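Local coordinates for uncharacterized protein (Bacteroides vulgatus, PDB 4FMR) that probably binds DNA as a dimer through an HU/IHF-like domain, which is joined to an immunoglobulin-like domain, at the interface of chains A and B. Coordinates in Å, arbitrary orientation; residue numbers count along the deposited sequence, not the author numbering. Chains: chain A/B, uncharacterized hypothetical protein.

Contacts 1 and 3 are neighbours, with C-alpha centres about 8 Å apart, and they share A:Met61, A:Val64 and B:Ile38. Both pack helix 51-69 of chain A against helix 35-45 of chain B. Contact 2 lies about 22 Å from contact 1 and about 25 Å from contact 3. It pairs strand 32-33 of chain A with strand 74-76 of chain B. Contact 1 holds part of the same strand pairing with the chains exchanged, because the interface is two-fold symmetric. Helix packing and strand pairing together would give the intertwined dimer expected of the HU/IHF family.

Contact 1: the interface of chains A and B. Residues chain A 61, 64-65, 68, 75-77, 80; chain B 33, 35, 38, 58, 79.
B:Ile38 reaches chain A with both methyl groups, CG2 and CD1. The side chains of B:Ile38 and A:Met61 cross obliquely, with the isoleucine CG2, anti to the backbone N, 3.7 Å from A:Met61 CG. Its CD1, at the end of the other branch, lies among A:Val65 CG2, A:Val75 CG1 and A:Thr77 CG2. The A:Val75 and A:Thr77 side chains meet B:Ile38 at about a right angle. This is apolar packing as expected in the core of an HU/IHF-like dimer, with helix 51-69 of chain A set against helix 35-45 of chain B.

A:Met61 is a selenomethionine. Its chain bends at chi3 (63°), which brings CE toward B:Leu79 CD1, while SE lies 3.9 Å from B:Ile58 CD1. B:Leu79 comes in from a loop. Its CD1 touches A:Val65 CG1 and also sits 3.8 Å from CZ, the tip of the A:Phe80 ring. A:Thr77 OG1 lies over one face of that ring, toward the rim, and accepts a bond from A:Phe80 N.

B:Ile33 and A:Val75 lie side by side and point the same way, as expected of their parallel beta bridge. B:Ile33 CD1 goes on to A:Ala68 CB at 3.7 Å. The backbone bond from A:Asn76 N to B:Ile33 O is 2.8 Å long. A water continues the link between the chains: it lies 2.7 Å from A:Asn76 O and 3.1 Å from B:Lys35 N.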
# COMPACT_ATOMS: atom_id res chain seq x y z
N MSE A 61 18.40 2.94 -8.25
CA MSE A 61 16.98 3.09 -8.52
C MSE A 61 16.20 3.47 -7.24
O MSE A 61 15.30 4.30 -7.31
CB MSE A 61 16.42 1.79 -9.13
CG MSE A 61 15.02 1.94 -9.69
SE MSE A 61 14.09 0.25 -9.73
CE MSE A 61 14.04 -0.10 -7.76
N VAL A 64 16.80 7.24 -6.46
CA VAL A 64 16.04 8.05 -7.43
C VAL A 64 14.55 8.10 -7.04
O VAL A 64 13.98 9.19 -6.98
CB VAL A 64 16.25 7.55 -8.89
CG1 VAL A 64 15.24 8.16 -9.86
CG2 VAL A 64 17.67 7.83 -9.36
N VAL A 65 13.94 6.95 -6.73
CA VAL A 65 12.52 6.83 -6.39
C VAL A 65 12.24 7.51 -5.03
O VAL A 65 11.29 8.29 -4.95
CB VAL A 65 12.03 5.37 -6.43
CG1 VAL A 65 10.62 5.24 -5.86
CG2 VAL A 65 12.08 4.84 -7.86
N ALA A 68 12.34 11.23 -5.52
CA ALA A 68 11.17 11.64 -6.30
C ALA A 68 9.96 11.77 -5.40
O ALA A 68 9.29 12.79 -5.43
CB ALA A 68 10.89 10.63 -7.41
N VAL A 75 5.17 8.27 -8.32
CA VAL A 75 6.10 7.43 -9.06
C VAL A 75 5.40 6.19 -9.54
O VAL A 75 4.84 5.46 -8.72
CB VAL A 75 7.34 7.08 -8.20
CG1 VAL A 75 8.26 6.10 -8.93
CG2 VAL A 75 8.09 8.35 -7.80
N ASN A 76 5.49 5.90 -10.83
CA ASN A 76 4.88 4.69 -11.37
C ASN A 76 5.95 3.78 -12.02
O ASN A 76 6.59 4.16 -13.00
CB ASN A 76 3.76 5.06 -12.39
CG ASN A 76 3.15 3.89 -13.14
OD1 ASN A 76 3.07 2.76 -12.64
ND2 ASN A 76 2.70 4.13 -14.38
N THR A 77 6.10 2.55 -11.49
CA THR A 77 6.96 1.50 -12.08
C THR A 77 6.01 0.40 -12.60
O THR A 77 4.79 0.53 -12.51
CB THR A 77 7.99 0.98 -11.04
OG1 THR A 77 7.33 0.16 -10.06
CG2 THR A 77 8.76 2.11 -10.33
N PHE A 80 4.68 -0.95 -8.97
CA PHE A 80 3.83 -0.15 -8.10
C PHE A 80 3.71 1.29 -8.55
O PHE A 80 4.45 1.78 -9.39
CB PHE A 80 4.41 -0.16 -6.66
CG PHE A 80 5.78 0.47 -6.52
CD1 PHE A 80 5.92 1.86 -6.40
CD2 PHE A 80 6.93 -0.31 -6.51
CE1 PHE A 80 7.19 2.44 -6.32
CE2 PHE A 80 8.20 0.27 -6.40
CZ PHE A 80 8.33 1.64 -6.32
N ILE B 33 6.25 10.50 -12.56
CA ILE B 33 7.39 9.93 -13.29
C ILE B 33 7.15 8.41 -13.47
O ILE B 33 6.46 7.76 -12.66
CB ILE B 33 8.77 10.25 -12.66
CG1 ILE B 33 9.02 9.44 -11.35
CG2 ILE B 33 8.99 11.76 -12.49
CD1 ILE B 33 10.48 9.44 -10.92
N LYS B 35 9.18 4.63 -15.51
CA LYS B 35 10.45 3.91 -15.63
C LYS B 35 11.45 4.64 -16.50
O LYS B 35 12.64 4.61 -16.18
CB LYS B 35 10.24 2.49 -16.17
CG LYS B 35 9.87 1.52 -15.06
CD LYS B 35 9.92 0.05 -15.49
CE LYS B 35 8.58 -0.48 -15.89
NZ LYS B 35 8.62 -1.93 -16.20
N ILE B 38 12.96 7.53 -14.42
CA ILE B 38 13.74 6.86 -13.37
C ILE B 38 15.08 6.45 -13.95
O ILE B 38 16.10 6.79 -13.39
CB ILE B 38 12.98 5.66 -12.74
CG1 ILE B 38 11.77 6.15 -11.92
CG2 ILE B 38 13.92 4.77 -11.88
CD1 ILE B 38 10.78 5.09 -11.55
N ILE B 58 16.01 -3.78 -14.32
CA ILE B 58 14.70 -3.40 -13.80
C ILE B 58 13.64 -4.42 -14.28
O ILE B 58 12.87 -4.89 -13.44
CB ILE B 58 14.28 -1.94 -14.11
CG1 ILE B 58 15.18 -0.94 -13.36
CG2 ILE B 58 12.76 -1.70 -13.77
CD1 ILE B 58 14.85 0.58 -13.58
N LEU B 79 12.46 -0.25 -1.01
CA LEU B 79 11.33 0.62 -1.30
C LEU B 79 10.02 0.11 -0.76
O LEU B 79 9.15 0.93 -0.49
CB LEU B 79 11.17 0.81 -2.83
CG LEU B 79 12.24 1.65 -3.54
CD1 LEU B 79 11.90 1.78 -4.99
CD2 LEU B 79 12.38 3.05 -2.91
O HOH W 1 6.54 2.92 -15.43

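Contact 2: the interface of chains A and B. Residues chain A 30-33, 210, 236; chain B 73-76.
A:Arg31 and B:Glu73 form a salt bridge at one end of a parallel strand pairing between the chains, in the HU/IHF-like DNA-binding domain. From CB outward, A:Arg31 slants across the glutamate. CB lies 3.8 Å from B:Glu73 CG. CD passes 3.5 Å from the carboxylate oxygen B:Glu73 OE2. Beyond CD the chain bends at chi3 (-62°), which turns NE and the guanidinium. NE and CZ also lie near B:Glu73 OE2, CZ at 3.7 Å. At the tip, NH1 donates to B:Glu73 OE2 at 2.6 Å. The oxygen lies nearly in the guanidinium plane and uses its anti lone pair. The carboxylate is turned, with the two planes 71° apart. A:Thr30 CB sits over one guanidinium face, toward its rim. The other carboxylate oxygen, OE1, lies 3.7 Å from A:Ile33 CG2.

The backbones pair beside this bridge. B:Ser74 N donates to A:Arg31 O at 3.0 Å, A:Ile33 N to B:Ser74 O, and B:Asn76 N to A:Ile33 O. A:Ile33 CG1 packs alongside B:Val75 CG2. B:Ser74 OG, with CB beside it, comes 3.3 Å from A:Glu210 CD. A:Glu210 and A:Thr236 sit on Ig-like strands 209-217 and 231-240. A:Thr236 OG1 donates to the anti lone pair of A:Glu210 OE2 at 2.5 Å, which may help hold the carboxylate beside the serine.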
# COMPACT_ATOMS: atom_id res chain seq x y z
N THR A 30 4.72 -19.25 4.15
CA THR A 30 5.74 -19.99 3.39
C THR A 30 7.14 -19.40 3.60
O THR A 30 7.87 -19.86 4.47
CB THR A 30 5.41 -20.10 1.88
OG1 THR A 30 5.14 -18.81 1.35
CG2 THR A 30 4.24 -21.04 1.59
N ARG A 31 7.48 -18.35 2.82
CA ARG A 31 8.79 -17.74 2.70
C ARG A 31 8.77 -16.23 2.58
O ARG A 31 7.83 -15.66 2.04
CB ARG A 31 9.36 -18.26 1.37
CG ARG A 31 10.74 -18.80 1.36
CD ARG A 31 10.84 -19.74 0.17
NE ARG A 31 9.91 -20.88 0.29
CZ ARG A 31 8.83 -21.08 -0.47
NH1 ARG A 31 8.55 -20.24 -1.46
NH2 ARG A 31 8.06 -22.13 -0.27
N SER A 32 9.89 -15.64 2.91
CA SER A 32 10.16 -14.22 2.76
C SER A 32 11.43 -14.05 1.94
O SER A 32 12.39 -14.79 2.13
CB SER A 32 10.29 -13.56 4.13
OG SER A 32 10.52 -12.18 3.93
N ILE A 33 11.43 -13.12 0.99
CA ILE A 33 12.64 -12.94 0.20
C ILE A 33 13.02 -11.45 0.24
O ILE A 33 12.15 -10.58 0.28
CB ILE A 33 12.58 -13.51 -1.25
CG1 ILE A 33 11.62 -12.71 -2.17
CG2 ILE A 33 12.26 -15.03 -1.22
CD1 ILE A 33 11.95 -12.88 -3.61
N GLU A 210 11.09 -8.46 7.46
CA GLU A 210 10.13 -9.51 7.69
C GLU A 210 10.62 -10.41 8.83
O GLU A 210 11.83 -10.64 8.99
CB GLU A 210 9.89 -10.32 6.40
CG GLU A 210 8.60 -11.13 6.41
CD GLU A 210 7.37 -10.42 5.89
OE1 GLU A 210 7.52 -9.35 5.25
OE2 GLU A 210 6.25 -10.91 6.12
N THR A 236 3.62 -14.57 9.26
CA THR A 236 4.68 -13.70 8.83
C THR A 236 4.28 -12.25 9.18
O THR A 236 3.09 -11.94 9.25
CB THR A 236 4.97 -13.88 7.32
OG1 THR A 236 6.23 -13.26 7.06
CG2 THR A 236 3.88 -13.27 6.41
N GLU B 73 5.09 -15.77 -1.62
CA GLU B 73 6.17 -15.29 -0.79
C GLU B 73 5.94 -13.80 -0.46
O GLU B 73 5.34 -13.06 -1.25
CB GLU B 73 7.52 -15.49 -1.48
CG GLU B 73 7.85 -16.94 -1.85
CD GLU B 73 9.09 -17.11 -2.72
OE1 GLU B 73 9.45 -16.15 -3.42
OE2 GLU B 73 9.68 -18.21 -2.72
N SER B 74 6.38 -13.38 0.71
CA SER B 74 6.39 -11.97 1.03
C SER B 74 7.70 -11.42 0.45
O SER B 74 8.73 -12.12 0.48
CB SER B 74 6.23 -11.71 2.52
OG SER B 74 7.18 -12.44 3.25
N VAL B 75 7.65 -10.25 -0.18
CA VAL B 75 8.84 -9.72 -0.82
C VAL B 75 9.19 -8.38 -0.21
O VAL B 75 8.34 -7.49 -0.17
CB VAL B 75 8.61 -9.58 -2.37
CG1 VAL B 75 9.84 -8.94 -3.07
CG2 VAL B 75 8.26 -10.93 -3.01
N ASN B 76 10.44 -8.21 0.19
CA ASN B 76 10.91 -6.95 0.76
C ASN B 76 12.10 -6.42 -0.02
O ASN B 76 13.07 -7.14 -0.20
CB ASN B 76 11.30 -7.16 2.25
CG ASN B 76 11.98 -5.96 2.90
OD1 ASN B 76 11.54 -4.81 2.77
ND2 ASN B 76 13.06 -6.22 3.64

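Contact 3: the interface of chains A and B. Residues chain A 57, 60-61, 64; chain B 38, 41-42, 45.
A:Val64 and B:Met42 cross at about a right angle where helix 51-69 of chain A packs on helix 35-45 of chain B. This is probably a helix-helix part of the HU/IHF-like dimer interface. A:Val64 buries 67 Å² here. Its two methyls divide the work. CG1 touches B:Arg41 CB at 3.7 Å. CG2 lies between B:Met42 CG and B:Lys45 CD, 3.8 Å from each. The lysine slides past the valine in the opposite direction, and its aliphatic CD makes the contact.

B:Met42, a selenomethionine, buries 56 Å². It lies side by side with A:Met61 and points the same way, with its SE 3.7 Å from A:Met61 CB. A bend at chi3 (71°) turns its methyl CE toward the backbone of helix 51-69, near A:Gly57.

A:Leu60 lies aslant B:Met42. Its CG lies 4.0 Å from B:Met42 CB, and its CD2 approaches the backbone carbonyl oxygen of the same residue. Its CD1 reaches B:Lys45 CB.

The direct contacts are apolar, and a water adds a polar link. The B:Arg41 chain runs extended from CG to NE, which carries its guanidinium past A:Val64. The water lies 2.8 Å from B:Arg41 NH1 and 2.6 Å from the backbone oxygen A:Val64 O.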
# COMPACT_ATOMS: atom_id res chain seq x y z
N GLY A 57 22.66 -1.13 -9.36
CA GLY A 57 21.46 -0.69 -10.05
C GLY A 57 20.25 -0.59 -9.14
O GLY A 57 19.55 0.43 -9.19
N LEU A 60 20.76 2.36 -6.69
CA LEU A 60 20.66 3.58 -7.47
C LEU A 60 19.16 3.93 -7.73
O LEU A 60 18.71 5.04 -7.41
CB LEU A 60 21.46 3.40 -8.79
CG LEU A 60 21.77 4.62 -9.65
CD1 LEU A 60 22.30 5.79 -8.81
CD2 LEU A 60 22.76 4.26 -10.72
N MSE A 61 18.40 2.94 -8.25
CA MSE A 61 16.98 3.09 -8.52
C MSE A 61 16.20 3.47 -7.24
O MSE A 61 15.30 4.30 -7.31
CB MSE A 61 16.42 1.79 -9.13
CG MSE A 61 15.02 1.94 -9.69
SE MSE A 61 14.09 0.25 -9.73
CE MSE A 61 14.04 -0.10 -7.76
N VAL A 64 16.80 7.24 -6.46
CA VAL A 64 16.04 8.05 -7.43
C VAL A 64 14.55 8.10 -7.04
O VAL A 64 13.98 9.19 -6.98
CB VAL A 64 16.25 7.55 -8.89
CG1 VAL A 64 15.24 8.16 -9.86
CG2 VAL A 64 17.67 7.83 -9.36
N ILE B 38 12.96 7.53 -14.42
CA ILE B 38 13.74 6.86 -13.37
C ILE B 38 15.08 6.45 -13.95
O ILE B 38 16.10 6.79 -13.39
CB ILE B 38 12.98 5.66 -12.74
CG1 ILE B 38 11.77 6.15 -11.92
CG2 ILE B 38 13.92 4.77 -11.88
CD1 ILE B 38 10.78 5.09 -11.55
N ARG B 41 17.28 9.43 -14.68
CA ARG B 41 17.82 10.04 -13.46
C ARG B 41 18.94 9.17 -12.84
O ARG B 41 19.87 9.73 -12.22
CB ARG B 41 16.70 10.33 -12.46
CG ARG B 41 15.82 11.50 -12.86
CD ARG B 41 14.75 11.73 -11.83
NE ARG B 41 13.79 12.76 -12.24
CZ ARG B 41 12.77 13.16 -11.49
NH1 ARG B 41 12.58 12.64 -10.29
NH2 ARG B 41 11.95 14.10 -11.93
N MSE B 42 18.88 7.85 -13.05
CA MSE B 42 19.89 6.91 -12.55
C MSE B 42 21.22 7.16 -13.26
O MSE B 42 22.26 7.27 -12.61
CB MSE B 42 19.43 5.47 -12.75
CG MSE B 42 18.36 5.02 -11.77
SE MSE B 42 17.57 3.32 -12.31
CE MSE B 42 19.16 2.13 -11.88
N LYS B 45 22.75 10.52 -12.22
CA LYS B 45 23.42 10.39 -10.92
C LYS B 45 24.69 9.57 -10.99
O LYS B 45 25.61 9.83 -10.22
CB LYS B 45 22.49 9.74 -9.87
CG LYS B 45 21.42 10.68 -9.36
CD LYS B 45 20.55 10.04 -8.29
CE LYS B 45 20.40 10.95 -7.10
NZ LYS B 45 19.88 12.31 -7.46
O HOH W 2 14.35 11.31 -8.50